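Local coordinates for PUA domain-containing protein (Archaeoglobus fulgidus DSM 4304, PDB 2Q07), which probably binds RNA through its PUA domain, as the C-terminal piece of a longer protein of the archaeosine synthase type 1 family, probably taking part in archaeosine tRNA modification, at residues A[181-186]-A[219-224]. Sequence-based numbering, arbitrary orientation.
Sequences FGITWS and EKIAAY
Trp185 carries the meeting of the loop 181-186 with the first turns of helix 219-227, its broad indole giving one side chain three partners; its chi1 of -106° lies away from a staggered position. Over one face sits Ile221, whose CG1, anti to its own carbonyl carbon, lies 4.1 Å from the centroid of the five-membered ring and almost on its normal, a CH-pi contact suited to a slim aliphatic branch. The NE1 edge of the indole turns to the face of Tyr224 in a T-shaped pair, with planes at 78°. At the far end, Trp185 CH2 touches Lys220 CB at 3.8 Å; the lysine chain then bends at chi2 and leads its amine away to the carbonyl of Arg204. Ile183 and Tyr224 reach toward each other tip to tip, Ile183 CD1 lying 4.0 Å from Tyr224 CD2, with Ile183 CG1 in the crowded position between N and C (chi1 76°). Gly182, the first residue past helix 168-181, takes a positive phi that glycine adopts readily. Both segments belong to the pre-PUA region: Leu177 of helix 168-181 touches Trp185 and Ile221, Leu205 of strand 203-209 meets Trp185 and Lys220, and Ala222 touches Val263 of strand 261-265 in the PUA domain.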
loop_
_atom_site.group_PDB
_atom_site.type_symbol
_atom_site.label_atom_id
_atom_site.label_comp_id
_atom_site.label_asym_id
_atom_site.label_seq_id
_atom_site.Cartn_x
_atom_site.Cartn_y
_atom_site.Cartn_z
ATOM N N PHE A 181 1.132 1.069 10.218
ATOM C CA PHE A 181 0.885 1.426 11.614
ATOM C C PHE A 181 -0.564 1.402 12.075
ATOM O O PHE A 181 -0.833 1.585 13.264
ATOM C CB PHE A 181 1.455 2.825 11.888
ATOM C CG PHE A 181 2.855 3.016 11.391
ATOM C CD1 PHE A 181 3.113 3.868 10.318
ATOM C CD2 PHE A 181 3.915 2.335 11.979
ATOM C CE1 PHE A 181 4.398 4.040 9.837
ATOM C CE2 PHE A 181 5.217 2.500 11.504
ATOM C CZ PHE A 181 5.458 3.353 10.430
ATOM N N GLY A 182 -1.501 1.193 11.155
ATOM C CA GLY A 182 -2.893 1.161 11.550
ATOM C C GLY A 182 -3.384 2.523 11.993
ATOM O O GLY A 182 -4.250 2.620 12.863
ATOM N N ILE A 183 -2.817 3.582 11.416
ATOM C CA ILE A 183 -3.239 4.946 11.736
ATOM C C ILE A 183 -3.288 5.738 10.433
ATOM O O ILE A 183 -2.944 5.223 9.364
ATOM C CB ILE A 183 -2.244 5.700 12.678
ATOM C CG1 ILE A 183 -1.001 6.140 11.892
ATOM C CG2 ILE A 183 -1.840 4.820 13.859
ATOM C CD1 ILE A 183 0.026 6.892 12.737
ATOM N N THR A 184 -3.713 6.992 10.534
ATOM C CA THR A 184 -3.746 7.875 9.386
ATOM C C THR A 184 -3.284 9.251 9.851
ATOM O O THR A 184 -3.204 9.509 11.049
ATOM C CB THR A 184 -5.150 7.985 8.763
ATOM O OG1 THR A 184 -5.036 8.631 7.488
ATOM C CG2 THR A 184 -6.091 8.787 9.658
ATOM N N TRP A 185 -2.966 10.127 8.906
ATOM C CA TRP A 185 -2.506 11.462 9.246
ATOM C C TRP A 185 -2.774 12.425 8.106
ATOM O O TRP A 185 -2.878 12.019 6.950
ATOM C CB TRP A 185 -1.002 11.458 9.541
ATOM C CG TRP A 185 -0.645 11.583 10.988
ATOM C CD1 TRP A 185 -0.741 10.614 11.951
ATOM C CD2 TRP A 185 -0.102 12.734 11.630
ATOM N NE1 TRP A 185 -0.283 11.095 13.156
ATOM C CE2 TRP A 185 0.116 12.394 12.988
ATOM C CE3 TRP A 185 0.225 14.024 11.194
ATOM C CZ2 TRP A 185 0.646 13.296 13.908
ATOM C CZ3 TRP A 185 0.749 14.918 12.105
ATOM C CH2 TRP A 185 0.956 14.550 13.450
ATOM N N SER A 186 -2.857 13.705 8.441
ATOM C CA SER A 186 -3.108 14.747 7.455
ATOM C C SER A 186 -1.813 15.484 7.120
ATOM O O SER A 186 -0.793 15.318 7.796
ATOM C CB SER A 186 -4.129 15.737 8.005
ATOM O OG SER A 186 -3.630 16.349 9.179
ATOM N N GLU A 219 9.526 12.709 13.427
ATOM C CA GLU A 219 9.155 13.025 14.811
ATOM C C GLU A 219 7.709 12.997 15.295
ATOM O O GLU A 219 7.395 12.290 16.248
ATOM C CB GLU A 219 9.769 14.366 15.235
ATOM C CG GLU A 219 9.994 14.442 16.749
ATOM C CD GLU A 219 10.389 15.829 17.247
ATOM O OE1 GLU A 219 11.109 16.550 16.524
ATOM O OE2 GLU A 219 9.992 16.186 18.377
ATOM N N LYS A 220 6.838 13.773 14.667
ATOM C CA LYS A 220 5.438 13.854 15.078
ATOM C C LYS A 220 4.716 12.514 15.074
ATOM O O LYS A 220 3.994 12.193 16.019
ATOM C CB LYS A 220 4.675 14.841 14.187
ATOM C CG LYS A 220 5.560 15.869 13.505
ATOM C CD LYS A 220 6.478 15.174 12.496
ATOM C CE LYS A 220 7.528 16.082 11.922
ATOM N NZ LYS A 220 8.504 15.254 11.173
ATOM N N ILE A 221 4.910 11.729 14.017
ATOM C CA ILE A 221 4.252 10.433 13.927
ATOM C C ILE A 221 4.810 9.453 14.943
ATOM O O ILE A 221 4.046 8.810 15.650
ATOM C CB ILE A 221 4.371 9.824 12.510
ATOM C CG1 ILE A 221 3.637 10.722 11.511
ATOM C CG2 ILE A 221 3.791 8.421 12.499
ATOM C CD1 ILE A 221 3.500 10.138 10.123
ATOM N N ALA A 222 6.137 9.342 14.998
ATOM C CA ALA A 222 6.810 8.465 15.953
ATOM C C ALA A 222 6.343 8.836 17.364
ATOM O O ALA A 222 6.137 7.961 18.209
ATOM C CB ALA A 222 8.337 8.637 15.840
ATOM N N ALA A 223 6.186 10.139 17.599
ATOM C CA ALA A 223 5.733 10.662 18.887
ATOM C C ALA A 223 4.327 10.151 19.162
ATOM O O ALA A 223 4.018 9.720 20.271
ATOM C CB ALA A 223 5.739 12.194 18.872
ATOM N N TYR A 224 3.482 10.189 18.138
ATOM C CA TYR A 224 2.115 9.715 18.279
ATOM C C TYR A 224 2.102 8.222 18.593
ATOM O O TYR A 224 1.395 7.788 19.501
ATOM C CB TYR A 224 1.318 9.976 17.002
ATOM C CG TYR A 224 -0.097 9.459 17.081
ATOM C CD1 TYR A 224 -1.072 10.146 17.810
ATOM C CD2 TYR A 224 -0.462 8.273 16.446
ATOM C CE1 TYR A 224 -2.374 9.666 17.905
ATOM C CE2 TYR A 224 -1.766 7.782 16.535
ATOM C CZ TYR A 224 -2.714 8.484 17.263
ATOM O OH TYR A 224 -4.005 8.010 17.342
#